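Local coordinates for DUF5037 domain-containing protein (Ruminococcus gnavus, PDB 4GL6), which is of unknown function and belongs to the DUF5037 family, its single chain combining an antiparallel and a mixed beta-sheet with several helices, at residues Ile10-Tyr13 and Leu14-Tyr18; Asp73-Gly76 and Gln77-Ala81; Lys82-Glu85 and Ser86-Glu90; Ile106-Glu109 and Glu110-Asp113; Met162-Glu165 and Val166-Lys170. All coordinates share one frame; numbering follows the deposited sequence.

Interaction 1: residues Ile10-Tyr13 and Leu14-Tyr18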
loop_
_atom_site.group_PDB
_atom_site.type_symbol
_atom_site.label_atom_id
_atom_site.label_comp_id
_atom_site.label_asym_id
_atom_site.label_seq_id
_atom_site.Cartn_x
_atom_site.Cartn_y
_atom_site.Cartn_z
ATOM N N ILE A 10 -20.700 3.728 -6.598
ATOM C CA ILE A 10 -19.296 4.044 -6.297
ATOM C C ILE A 10 -18.483 4.172 -7.580
ATOM O O ILE A 10 -17.722 5.133 -7.729
ATOM C CB ILE A 10 -18.640 2.997 -5.357
ATOM C CG1 ILE A 10 -19.325 3.020 -3.983
ATOM C CG2 ILE A 10 -17.147 3.290 -5.155
ATOM C CD1 ILE A 10 -18.989 1.863 -3.083
ATOM N N GLU A 11 -18.638 3.206 -8.487
ATOM C CA GLU A 11 -17.965 3.237 -9.804
ATOM C C GLU A 11 -18.320 4.526 -10.581
ATOM O O GLU A 11 -17.427 5.175 -11.150
ATOM C CB GLU A 11 -18.306 1.983 -10.640
ATOM C CG GLU A 11 -17.651 0.682 -10.157
ATOM C CD GLU A 11 -18.175 -0.592 -10.833
ATOM O OE1 GLU A 11 -19.028 -0.527 -11.749
ATOM O OE2 GLU A 11 -17.721 -1.696 -10.454
ATOM N N THR A 12 -19.605 4.896 -10.577
ATOM C CA THR A 12 -20.070 6.104 -11.276
ATOM C C THR A 12 -19.469 7.371 -10.676
ATOM O O THR A 12 -19.043 8.260 -11.416
ATOM C CB THR A 12 -21.606 6.209 -11.283
ATOM O OG1 THR A 12 -22.135 5.043 -11.909
ATOM C CG2 THR A 12 -22.096 7.455 -12.045
ATOM N N TYR A 13 -19.416 7.436 -9.347
ATOM C CA TYR A 13 -18.815 8.582 -8.666
ATOM C C TYR A 13 -17.326 8.753 -9.031
ATOM O O TYR A 13 -16.917 9.836 -9.438
ATOM C CB TYR A 13 -18.998 8.508 -7.133
ATOM C CG TYR A 13 -17.974 9.351 -6.411
ATOM C CD1 TYR A 13 -18.089 10.740 -6.365
ATOM C CD2 TYR A 13 -16.840 8.763 -5.843
ATOM C CE1 TYR A 13 -17.117 11.518 -5.735
ATOM C CE2 TYR A 13 -15.865 9.532 -5.228
ATOM C CZ TYR A 13 -16.000 10.907 -5.175
ATOM O OH TYR A 13 -15.038 11.646 -4.533
ATOM N N LEU A 14 -16.542 7.688 -8.857
ATOM C CA LEU A 14 -15.096 7.702 -9.132
ATOM C C LEU A 14 -14.764 8.125 -10.564
ATOM O O LEU A 14 -13.857 8.955 -10.774
ATOM C CB LEU A 14 -14.450 6.349 -8.791
ATOM C CG LEU A 14 -14.347 6.006 -7.300
ATOM C CD1 LEU A 14 -13.901 4.577 -7.038
ATOM C CD2 LEU A 14 -13.364 6.942 -6.616
ATOM N N GLN A 15 -15.528 7.600 -11.529
ATOM C CA GLN A 15 -15.351 7.961 -12.937
ATOM C C GLN A 15 -15.668 9.437 -13.176
ATOM O O GLN A 15 -14.881 10.130 -13.822
ATOM C CB GLN A 15 -16.171 7.056 -13.865
ATOM C CG GLN A 15 -16.089 7.444 -15.343
ATOM C CD GLN A 15 -16.563 6.360 -16.282
ATOM O OE1 GLN A 15 -17.335 5.478 -15.902
ATOM N NE2 GLN A 15 -16.119 6.432 -17.530
ATOM N N GLU A 16 -16.811 9.897 -12.663
ATOM C CA GLU A 16 -17.198 11.311 -12.757
ATOM C C GLU A 16 -16.199 12.235 -12.053
ATOM O O GLU A 16 -15.919 13.313 -12.553
ATOM C CB GLU A 16 -18.607 11.562 -12.192
ATOM C CG GLU A 16 -19.744 11.045 -13.073
ATOM C CD GLU A 16 -21.140 11.265 -12.478
ATOM O OE1 GLU A 16 -21.258 11.614 -11.281
ATOM O OE2 GLU A 16 -22.138 11.084 -13.213
ATOM N N GLU A 17 -15.650 11.803 -10.921
ATOM C CA GLU A 17 -14.708 12.631 -10.153
ATOM C C GLU A 17 -13.290 12.680 -10.739
ATOM O O GLU A 17 -12.639 13.716 -10.622
ATOM C CB GLU A 17 -14.649 12.153 -8.689
ATOM C CG GLU A 17 -13.918 13.068 -7.693
ATOM C CD GLU A 17 -14.599 14.411 -7.434
ATOM O OE1 GLU A 17 -15.771 14.618 -7.828
ATOM O OE2 GLU A 17 -13.959 15.281 -6.805
ATOM N N TYR A 18 -12.825 11.596 -11.372
ATOM C CA TYR A 18 -11.419 11.498 -11.823
ATOM C C TYR A 18 -11.096 11.234 -13.311
ATOM O O TYR A 18 -9.915 11.190 -13.659
ATOM C CB TYR A 18 -10.702 10.465 -10.918
ATOM C CG TYR A 18 -10.758 10.810 -9.439
ATOM C CD1 TYR A 18 -10.201 12.001 -8.968
ATOM C CD2 TYR A 18 -11.342 9.954 -8.504
ATOM C CE1 TYR A 18 -10.236 12.339 -7.622
ATOM C CE2 TYR A 18 -11.379 10.285 -7.145
ATOM C CZ TYR A 18 -10.819 11.485 -6.714
ATOM O OH TYR A 18 -10.817 11.859 -5.399
#
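Tyr13 reaches along the helix surface to Glu17, one turn on, and its side chain touches something at nearly every atom. CB sits beside the amide of its neighbour Leu14. With CG anti to the backbone N (chi1 158°), the ring is laid toward the C-terminal end of the helix. There CE2 meets Leu14 CD2 at 3.9 Å, while CE1 and CZ lie beneath Glu17 CB, a CH-pi contact 4.2 Å from the ring centroid. Both residues belong to helix 6-18, whose i to i+4 ladder includes the bond from Glu17 N to Tyr13 O (2.8 Å); the helix packs on strands 22-28, 40-46 and 54-59 of the antiparallel sheet. At the tip, Tyr13 OH lies 3.6 Å from Glu17 CG and is hydrogen-bonded to Asp73, which also receives Tyr18 OH. Glu17 CG in turn stands 3.6 Å above the centre of the Tyr18 ring. On the sheet side, Ile10 CG2 and Leu14 CD1 run side by side at 4.0 Å.

Interaction 2: residues Asp73-Gly76 and Gln77-Ala81; sequences DGYG and QRLLA
The ring of Tyr75 has Leu79 over one face, CG standing 4.0 Å above the plane and displaced from the centre toward the rim. This is a CH-pi contact with CG 18° off the ring normal, and the leucine branches spread from it: CD2 reaches CZ of Tyr75 at 3.7 Å, whereas CD1 lies by CE2 at 4.0 Å. Other aromatic rings gather around Tyr75, with Phe22 meeting it edge-to-face and Tyr18 and Phe54 inclined to it, and its hydroxyl is hydrogen-bonded to Glu20. A chi1 of -166° turns the tyrosine CG away from its own N and beside the carbonyl carbon, carrying the ring up to the leucine one turn later. Along the backbone, Arg78 N, Leu79 N and Leu80 N bond to the carbonyls of Gly74, Tyr75 and Gly76. Gly74 has phi 75°, a value that favours glycine. Just before it, Asp73 OD1 accepts from Tyr75 N at 3.0 Å, met from above the carboxylate plane, while its other oxygen faces helix 6-18. With Gly74 at the N-cap position, the arrangement is an Asx turn leading into the first turn of helix 75-95.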
loop_
_atom_site.group_PDB
_atom_site.type_symbol
_atom_site.label_atom_id
_atom_site.label_comp_id
_atom_site.label_asym_id
_atom_site.label_seq_id
_atom_site.Cartn_x
_atom_site.Cartn_y
_atom_site.Cartn_z
ATOM N N ASP A 73 -12.934 8.822 -0.337
ATOM C CA ASP A 73 -12.816 7.912 -1.510
ATOM C C ASP A 73 -11.541 7.088 -1.643
ATOM O O ASP A 73 -11.514 6.097 -2.384
ATOM C CB ASP A 73 -13.130 8.628 -2.837
ATOM C CG ASP A 73 -12.130 9.732 -3.215
ATOM O OD1 ASP A 73 -10.957 9.748 -2.774
ATOM O OD2 ASP A 73 -12.545 10.593 -4.024
ATOM N N GLY A 74 -10.499 7.526 -0.938
ATOM C CA GLY A 74 -9.223 6.840 -0.898
ATOM C C GLY A 74 -8.337 6.960 -2.109
ATOM O O GLY A 74 -7.295 6.318 -2.126
ATOM N N TYR A 75 -8.713 7.781 -3.099
ATOM C CA TYR A 75 -7.965 7.840 -4.354
ATOM C C TYR A 75 -6.694 8.638 -4.266
ATOM O O TYR A 75 -5.698 8.246 -4.874
ATOM C CB TYR A 75 -8.828 8.296 -5.551
ATOM C CG TYR A 75 -8.148 8.042 -6.898
ATOM C CD1 TYR A 75 -7.737 6.749 -7.257
ATOM C CD2 TYR A 75 -7.904 9.080 -7.809
ATOM C CE1 TYR A 75 -7.098 6.495 -8.463
ATOM C CE2 TYR A 75 -7.265 8.830 -9.030
ATOM C CZ TYR A 75 -6.866 7.529 -9.346
ATOM O OH TYR A 75 -6.251 7.211 -10.530
ATOM N N GLY A 76 -6.712 9.752 -3.537
ATOM C CA GLY A 76 -5.492 10.566 -3.343
ATOM C C GLY A 76 -4.423 9.729 -2.656
ATOM O O GLY A 76 -3.242 9.728 -3.031
ATOM N N GLN A 77 -4.890 8.997 -1.661
ATOM C CA GLN A 77 -4.113 8.031 -0.920
ATOM C C GLN A 77 -3.476 6.989 -1.859
ATOM O O GLN A 77 -2.297 6.670 -1.728
ATOM C CB GLN A 77 -5.065 7.349 0.074
ATOM C CG GLN A 77 -4.431 6.636 1.223
ATOM C CD GLN A 77 -5.469 6.212 2.246
ATOM O OE1 GLN A 77 -5.712 6.891 3.259
ATOM N NE2 GLN A 77 -6.149 5.129 1.937
ATOM N N ARG A 78 -4.268 6.464 -2.794
ATOM C CA ARG A 78 -3.794 5.465 -3.773
ATOM C C ARG A 78 -2.700 6.008 -4.680
ATOM O O ARG A 78 -1.729 5.307 -4.960
ATOM C CB ARG A 78 -4.950 4.908 -4.632
ATOM C CG ARG A 78 -4.556 4.051 -5.840
ATOM C CD ARG A 78 -3.702 2.857 -5.425
ATOM N NE ARG A 78 -2.777 2.438 -6.472
ATOM C CZ ARG A 78 -1.684 1.693 -6.284
ATOM N NH1 ARG A 78 -1.316 1.272 -5.079
ATOM N NH2 ARG A 78 -0.921 1.389 -7.321
ATOM N N LEU A 79 -2.880 7.233 -5.150
ATOM C CA LEU A 79 -1.884 7.877 -5.994
ATOM C C LEU A 79 -0.550 8.035 -5.255
ATOM O O LEU A 79 0.511 7.892 -5.879
ATOM C CB LEU A 79 -2.382 9.236 -6.490
ATOM C CG LEU A 79 -3.621 9.248 -7.391
ATOM C CD1 LEU A 79 -4.070 10.696 -7.617
ATOM C CD2 LEU A 79 -3.353 8.530 -8.699
ATOM N N LEU A 80 -0.599 8.316 -3.945
ATOM C CA LEU A 80 0.619 8.414 -3.128
ATOM C C LEU A 80 1.269 7.007 -3.003
ATOM O O LEU A 80 2.480 6.880 -3.171
ATOM C CB LEU A 80 0.357 9.092 -1.769
ATOM C CG LEU A 80 0.121 10.621 -1.729
ATOM C CD1 LEU A 80 -0.346 11.071 -0.350
ATOM C CD2 LEU A 80 1.361 11.427 -2.108
ATOM N N ALA A 81 0.457 5.975 -2.761
ATOM C CA ALA A 81 0.923 4.573 -2.737
ATOM C C ALA A 81 1.565 4.170 -4.055
ATOM O O ALA A 81 2.620 3.551 -4.041
ATOM C CB ALA A 81 -0.211 3.581 -2.400
#

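Interaction 3: residues Lys82-Glu85 and Ser86-Glu90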
loop_
_atom_site.group_PDB
_atom_site.type_symbol
_atom_site.label_atom_id
_atom_site.label_comp_id
_atom_site.label_asym_id
_atom_site.label_seq_id
_atom_site.Cartn_x
_atom_site.Cartn_y
_atom_site.Cartn_z
ATOM N N LYS A 82 0.946 4.545 -5.180
ATOM C CA LYS A 82 1.483 4.245 -6.525
ATOM C C LYS A 82 2.923 4.783 -6.681
ATOM O O LYS A 82 3.810 4.094 -7.221
ATOM C CB LYS A 82 0.554 4.798 -7.633
ATOM C CG LYS A 82 0.928 4.470 -9.089
ATOM C CD LYS A 82 -0.138 4.974 -10.067
ATOM C CE LYS A 82 0.291 4.826 -11.526
ATOM N NZ LYS A 82 0.663 3.428 -11.880
ATOM N N GLN A 83 3.147 5.994 -6.182
ATOM C CA GLN A 83 4.477 6.615 -6.218
ATOM C C GLN A 83 5.477 5.927 -5.306
ATOM O O GLN A 83 6.640 5.776 -5.676
ATOM C CB GLN A 83 4.397 8.109 -5.912
ATOM C CG GLN A 83 3.891 8.891 -7.098
ATOM C CD GLN A 83 3.361 10.221 -6.685
ATOM O OE1 GLN A 83 4.053 11.240 -6.772
ATOM N NE2 GLN A 83 2.138 10.219 -6.180
HETATM N N MSE A 84 5.031 5.528 -4.120
HETATM C CA MSE A 84 5.893 4.808 -3.153
HETATM C C MSE A 84 6.334 3.455 -3.773
HETATM O O MSE A 84 7.510 3.109 -3.762
HETATM C CB MSE A 84 5.187 4.614 -1.800
HETATM C CG MSE A 84 6.140 4.254 -0.667
HETATM SE SE MSE A 84 5.211 3.594 0.882
HETATM C CE MSE A 84 6.675 3.328 2.142
ATOM N N GLU A 85 5.366 2.749 -4.345
ATOM C CA GLU A 85 5.593 1.498 -5.068
ATOM C C GLU A 85 6.598 1.681 -6.204
ATOM O O GLU A 85 7.537 0.900 -6.341
ATOM C CB GLU A 85 4.262 0.971 -5.623
ATOM C CG GLU A 85 3.340 0.453 -4.519
ATOM C CD GLU A 85 1.898 0.250 -4.940
ATOM O OE1 GLU A 85 1.570 0.272 -6.149
ATOM O OE2 GLU A 85 1.064 0.070 -4.025
ATOM N N SER A 86 6.411 2.738 -6.981
ATOM C CA SER A 86 7.271 3.023 -8.120
ATOM C C SER A 86 8.740 3.233 -7.708
ATOM O O SER A 86 9.647 2.651 -8.302
ATOM C CB SER A 86 6.743 4.253 -8.869
ATOM O OG SER A 86 7.469 4.448 -10.060
HETATM N N MSE A 87 8.949 4.066 -6.691
HETATM C CA MSE A 87 10.291 4.366 -6.152
HETATM C C MSE A 87 10.988 3.124 -5.556
HETATM O O MSE A 87 12.205 2.951 -5.711
HETATM C CB MSE A 87 10.222 5.517 -5.130
HETATM C CG MSE A 87 9.918 6.892 -5.744
HETATM SE SE MSE A 87 9.672 8.347 -4.391
HETATM C CE MSE A 87 7.753 8.239 -4.085
ATOM N N ILE A 88 10.222 2.255 -4.908
ATOM C CA ILE A 88 10.771 0.998 -4.397
ATOM C C ILE A 88 11.069 0.041 -5.567
ATOM O O ILE A 88 12.129 -0.595 -5.582
ATOM C CB ILE A 88 9.849 0.357 -3.356
ATOM C CG1 ILE A 88 9.788 1.273 -2.130
ATOM C CG2 ILE A 88 10.392 -1.005 -2.925
ATOM C CD1 ILE A 88 8.785 0.851 -1.096
ATOM N N GLU A 89 10.170 -0.011 -6.563
ATOM C CA GLU A 89 10.348 -0.880 -7.737
ATOM C C GLU A 89 11.653 -0.625 -8.484
ATOM O O GLU A 89 12.251 -1.574 -8.986
ATOM C CB GLU A 89 9.138 -0.840 -8.680
ATOM C CG GLU A 89 9.142 -1.969 -9.720
ATOM C CD GLU A 89 7.810 -2.185 -10.436
ATOM O OE1 GLU A 89 6.851 -1.411 -10.251
ATOM O OE2 GLU A 89 7.719 -3.162 -11.205
ATOM N N GLU A 90 12.109 0.629 -8.518
ATOM C CA GLU A 90 13.419 0.974 -9.105
ATOM C C GLU A 90 14.559 0.127 -8.515
ATOM O O GLU A 90 15.489 -0.213 -9.231
ATOM C CB GLU A 90 13.715 2.467 -8.961
ATOM C CG GLU A 90 12.869 3.323 -9.896
ATOM C CD GLU A 90 12.827 4.807 -9.538
ATOM O OE1 GLU A 90 13.369 5.242 -8.484
ATOM O OE2 GLU A 90 12.239 5.569 -10.348
#
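Four regular i to i+4 bonds, from Ser86 N to Lys82 O through Glu89 N to Glu85 O, carry the helix through residues 82-90. Met87 and Gln83, both on one flank, make the closest side-chain approach: the selenomethionine bends at chi3 (-90°), folding CE back to 3.8 Å from Gln83 CB. Beyond that, Gln83 NE2 is hydrogen-bonded to the backbone carbonyls of Leu79 and Ser120. On the next flank Met84, also selenomethionine, brings CG to 4.3 Å from Ile88 CD1, a loose apolar contact. These two residues lie on the buried side of helix 75-95, which packs against strand 140-147 of the mixed sheet and against Tyr167 of helix 156-171. Glu85 is buried too, but its carboxylate has partners, OE2 taking a salt bridge from Arg78 and a hydrogen bond from Gly103 N, while the Glu89 carboxylate one turn on is hydrogen-bonded to Tyr99 OH. The two partners of Glu85 would probably favour its charged form.

Interaction 4: residues Ile106-Glu109 and Glu110-Asp113; sequences IIPE and EWQD
Pro108 lies over one face of the Trp111 indole, and this is the compact part of the turn. Its CG makes a CH-pi contact, 4.2 Å from the centroid of the six-membered ring, while CD comes to 3.7 Å from Trp111 CE3. Ile107 adds CG2 at 3.7 Å from Trp111 CB, its side chain crossing that of the tryptophan at about a right angle. The backbone turns here without regular helical bonding: Trp111 N bonds to Pro108 O, and Gln112 N to Glu109 O. The extended Gln112 side chain reaches back so that NE2 donates to Ile107 O at 3.3 Å, nearly straight at 168° and with the acceptor in the amide plane. A leucine here would probably leave Ile107 O without this donor and the turn less firmly closed. The solvent side is looser; Glu109 and Glu110 are exposed, and Glu110 OE1 merely lies near Pro108 CB. The turn occupies the loop between strand 99-104 and helix 116-119, where Ile107 and Trp111 pack on helix 122-129.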
loop_
_atom_site.group_PDB
_atom_site.type_symbol
_atom_site.label_atom_id
_atom_site.label_comp_id
_atom_site.label_asym_id
_atom_site.label_seq_id
_atom_site.Cartn_x
_atom_site.Cartn_y
_atom_site.Cartn_z
ATOM N N ILE A 106 -1.666 5.900 4.640
ATOM C CA ILE A 106 -2.955 6.282 5.228
ATOM C C ILE A 106 -2.994 7.786 5.506
ATOM O O ILE A 106 -2.247 8.276 6.341
ATOM C CB ILE A 106 -3.204 5.530 6.549
ATOM C CG1 ILE A 106 -3.312 4.002 6.294
ATOM C CG2 ILE A 106 -4.446 6.079 7.253
ATOM C CD1 ILE A 106 -4.502 3.549 5.461
ATOM N N ILE A 107 -3.887 8.489 4.812
ATOM C CA ILE A 107 -4.102 9.928 4.966
ATOM C C ILE A 107 -5.095 10.131 6.110
ATOM O O ILE A 107 -6.212 9.617 6.022
ATOM C CB ILE A 107 -4.744 10.534 3.705
ATOM C CG1 ILE A 107 -3.839 10.344 2.495
ATOM C CG2 ILE A 107 -5.057 12.012 3.894
ATOM C CD1 ILE A 107 -2.446 10.929 2.631
ATOM N N PRO A 108 -4.712 10.857 7.178
ATOM C CA PRO A 108 -5.623 11.077 8.321
ATOM C C PRO A 108 -6.783 12.054 8.022
ATOM O O PRO A 108 -6.684 12.881 7.092
ATOM C CB PRO A 108 -4.692 11.632 9.402
ATOM C CG PRO A 108 -3.601 12.321 8.640
ATOM C CD PRO A 108 -3.435 11.579 7.349
ATOM N N GLU A 109 -7.849 11.955 8.830
ATOM C CA GLU A 109 -9.076 12.763 8.688
ATOM C C GLU A 109 -8.787 14.229 8.364
ATOM O O GLU A 109 -9.364 14.769 7.420
ATOM C CB GLU A 109 -9.954 12.663 9.947
ATOM C CG GLU A 109 -11.338 13.300 9.813
ATOM C CD GLU A 109 -12.207 13.149 11.055
ATOM O OE1 GLU A 109 -11.682 13.147 12.192
ATOM O OE2 GLU A 109 -13.441 13.057 10.887
ATOM N N GLU A 110 -7.841 14.816 9.103
ATOM C CA GLU A 110 -7.434 16.229 8.953
ATOM C C GLU A 110 -7.089 16.624 7.515
ATOM O O GLU A 110 -7.407 17.731 7.113
ATOM C CB GLU A 110 -6.225 16.613 9.849
ATOM C CG GLU A 110 -6.366 16.412 11.365
ATOM C CD GLU A 110 -5.905 15.041 11.856
ATOM O OE1 GLU A 110 -4.772 14.645 11.519
ATOM O OE2 GLU A 110 -6.666 14.368 12.597
ATOM N N TRP A 111 -6.450 15.727 6.758
ATOM C CA TRP A 111 -6.019 16.007 5.365
ATOM C C TRP A 111 -6.924 15.530 4.260
ATOM O O TRP A 111 -6.682 15.855 3.095
ATOM C CB TRP A 111 -4.614 15.458 5.112
ATOM C CG TRP A 111 -3.575 15.888 6.124
ATOM C CD1 TRP A 111 -3.634 16.952 7.016
ATOM C CD2 TRP A 111 -2.240 15.325 6.307
ATOM N NE1 TRP A 111 -2.501 17.040 7.756
ATOM C CE2 TRP A 111 -1.618 16.101 7.382
ATOM C CE3 TRP A 111 -1.527 14.279 5.726
ATOM C CZ2 TRP A 111 -0.339 15.830 7.841
ATOM C CZ3 TRP A 111 -0.230 14.020 6.197
ATOM C CH2 TRP A 111 0.346 14.786 7.227
ATOM N N GLN A 112 -7.988 14.808 4.598
ATOM C CA GLN A 112 -8.905 14.275 3.589
ATOM C C GLN A 112 -9.593 15.328 2.729
ATOM O O GLN A 112 -9.887 15.062 1.571
ATOM C CB GLN A 112 -9.916 13.337 4.220
ATOM C CG GLN A 112 -9.222 12.057 4.662
ATOM C CD GLN A 112 -10.067 11.152 5.499
ATOM O OE1 GLN A 112 -11.276 11.322 5.640
ATOM N NE2 GLN A 112 -9.411 10.203 6.107
ATOM N N ASP A 113 -9.802 16.521 3.284
ATOM C CA ASP A 113 -10.374 17.635 2.529
ATOM C C ASP A 113 -9.420 18.242 1.506
ATOM O O ASP A 113 -9.905 18.913 0.596
ATOM C CB ASP A 113 -10.855 18.749 3.472
ATOM C CG ASP A 113 -12.049 18.331 4.334
ATOM O OD1 ASP A 113 -12.625 17.227 4.142
ATOM O OD2 ASP A 113 -12.411 19.137 5.218
#

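Interaction 5: residues Met162-Glu165 and Val166-Lys170; sequences MYEE and VYRDK
In Arg168, chi1 of -177° sets CG anti to the backbone N, and a bend at chi3 (59°) swings the guanidinium back over the preceding turn, where Glu164 O lies above one face, off toward the rim. NH1 comes to 3.7 Å from Glu164 CG. The neighbouring carboxylate is not in salt-bridge range, since Glu164 OE2 and Arg168 NH1 stand 4.4 Å apart. Arg168 forms its salt bridge with Asp169, which it grips side-on, NE to OD1 and NH2 to OD2, each 3.0 Å long. Neither bond is flat, for the aspartate oxygens are tilted out of the guanidinium plane. The same Asp169 OD2 also lies 3.5 Å from Glu165 CG. Glu165 OE2 is 4.1 Å from Asp169 OD2, two like charges whose closeness Arg168 probably eases. Putting a methionine in place of Arg168 would probably leave the Asp169 carboxylate without its charged mate, free to turn and facing Glu165 with less compensation. Val166 CG2 lies beside Met162 O, and Tyr163 O receives Tyr167 N in an almost linear bond while lying at the edge of the Tyr167 ring. Helix 156-171 is the connection of a beta-alpha-beta unit between strands 140-147 and 175-182; Tyr163 and Tyr167 pack both on strand 175-182 and on helix 75-95, and Arg168 touches Met220 of strand 215-220.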
loop_
_atom_site.group_PDB
_atom_site.type_symbol
_atom_site.label_atom_id
_atom_site.label_comp_id
_atom_site.label_asym_id
_atom_site.label_seq_id
_atom_site.Cartn_x
_atom_site.Cartn_y
_atom_site.Cartn_z
HETATM N N MSE A 162 20.766 -0.445 -2.263
HETATM C CA MSE A 162 19.693 0.107 -3.108
HETATM C C MSE A 162 18.465 0.505 -2.287
HETATM O O MSE A 162 17.869 1.553 -2.551
HETATM C CB MSE A 162 19.259 -0.875 -4.222
HETATM C CG MSE A 162 20.232 -1.005 -5.383
HETATM SE SE MSE A 162 19.534 -2.126 -6.823
HETATM C CE MSE A 162 19.124 -3.733 -5.792
ATOM N N TYR A 163 18.091 -0.323 -1.314
ATOM C CA TYR A 163 16.929 -0.018 -0.475
ATOM C C TYR A 163 17.227 1.198 0.393
ATOM O O TYR A 163 16.426 2.137 0.432
ATOM C CB TYR A 163 16.462 -1.232 0.356
ATOM C CG TYR A 163 16.173 -2.507 -0.434
ATOM C CD1 TYR A 163 15.783 -2.466 -1.785
ATOM C CD2 TYR A 163 16.211 -3.760 0.191
ATOM C CE1 TYR A 163 15.516 -3.631 -2.486
ATOM C CE2 TYR A 163 15.917 -4.922 -0.503
ATOM C CZ TYR A 163 15.576 -4.855 -1.845
ATOM O OH TYR A 163 15.289 -5.994 -2.568
ATOM N N GLU A 164 18.402 1.195 1.034
ATOM C CA GLU A 164 18.907 2.339 1.834
ATOM C C GLU A 164 18.808 3.657 1.015
ATOM O O GLU A 164 18.300 4.663 1.512
ATOM C CB GLU A 164 20.349 2.041 2.290
ATOM C CG GLU A 164 20.939 2.871 3.426
ATOM C CD GLU A 164 22.258 2.254 3.950
ATOM O OE1 GLU A 164 22.367 1.908 5.155
ATOM O OE2 GLU A 164 23.166 2.021 3.133
ATOM N N GLU A 165 19.225 3.612 -0.255
ATOM C CA GLU A 165 19.143 4.773 -1.160
ATOM C C GLU A 165 17.706 5.230 -1.430
ATOM O O GLU A 165 17.444 6.442 -1.440
ATOM C CB GLU A 165 19.918 4.532 -2.480
ATOM C CG GLU A 165 19.643 5.598 -3.566
ATOM C CD GLU A 165 20.706 5.788 -4.640
ATOM O OE1 GLU A 165 21.754 5.104 -4.630
ATOM O OE2 GLU A 165 20.475 6.676 -5.497
ATOM N N VAL A 166 16.798 4.289 -1.687
ATOM C CA VAL A 166 15.381 4.647 -1.927
ATOM C C VAL A 166 14.799 5.340 -0.680
ATOM O O VAL A 166 14.277 6.461 -0.760
ATOM C CB VAL A 166 14.538 3.416 -2.306
ATOM C CG1 VAL A 166 13.057 3.751 -2.363
ATOM C CG2 VAL A 166 15.005 2.856 -3.639
ATOM N N TYR A 167 14.959 4.701 0.471
ATOM C CA TYR A 167 14.445 5.249 1.737
ATOM C C TYR A 167 15.104 6.557 2.202
ATOM O O TYR A 167 14.424 7.436 2.718
ATOM C CB TYR A 167 14.392 4.149 2.827
ATOM C CG TYR A 167 13.137 3.290 2.716
ATOM C CD1 TYR A 167 12.948 2.418 1.639
ATOM C CD2 TYR A 167 12.118 3.363 3.676
ATOM C CE1 TYR A 167 11.797 1.633 1.530
ATOM C CE2 TYR A 167 10.964 2.573 3.571
ATOM C CZ TYR A 167 10.804 1.722 2.495
ATOM O OH TYR A 167 9.664 0.962 2.400
ATOM N N ARG A 168 16.397 6.716 1.975
ATOM C CA ARG A 168 17.085 7.964 2.348
ATOM C C ARG A 168 16.873 9.115 1.343
ATOM O O ARG A 168 16.468 10.212 1.721
ATOM C CB ARG A 168 18.581 7.708 2.494
ATOM C CG ARG A 168 19.397 8.919 2.948
ATOM C CD ARG A 168 20.889 8.656 2.906
ATOM N NE ARG A 168 21.378 8.302 1.557
ATOM C CZ ARG A 168 21.884 7.122 1.160
ATOM N NH1 ARG A 168 22.051 6.081 1.995
ATOM N NH2 ARG A 168 22.267 6.986 -0.110
ATOM N N ASP A 169 17.164 8.853 0.076
ATOM C CA ASP A 169 17.174 9.895 -0.964
ATOM C C ASP A 169 15.858 10.132 -1.691
ATOM O O ASP A 169 15.605 11.266 -2.102
ATOM C CB ASP A 169 18.272 9.595 -2.015
ATOM C CG ASP A 169 19.659 9.383 -1.391
ATOM O OD1 ASP A 169 19.996 10.057 -0.394
ATOM O OD2 ASP A 169 20.411 8.511 -1.881
ATOM N N LYS A 170 15.043 9.086 -1.857
ATOM C CA LYS A 170 13.800 9.175 -2.644
ATOM C C LYS A 170 12.558 9.432 -1.786
ATOM O O LYS A 170 11.782 10.323 -2.111
ATOM C CB LYS A 170 13.603 7.926 -3.543
ATOM C CG LYS A 170 14.730 7.634 -4.551
ATOM C CD LYS A 170 14.886 8.651 -5.686
ATOM C CE LYS A 170 16.177 8.405 -6.464
ATOM N NZ LYS A 170 16.453 9.450 -7.484
#

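All five contacts are local and follow one another along the chain, none nesting or crossing. Interaction 1 lies on helix 6-18, beside the antiparallel sheet, and meets interaction 2 where the hydroxyls of Tyr13 and Tyr18 converge on Asp73. Interactions 2 and 3 share helix 75-95, linked by the salt bridge of Arg78 with Glu85; this helix runs from the first sheet to the mixed one. Interaction 4, in the loop after strand 99-104, returns to the helix start through Gln77 OE1 and Ile107 N. Interaction 5 packs on interaction 3 through Val166, Tyr167 and Lys170, and its centre lies about 35 Å from that of interaction 1.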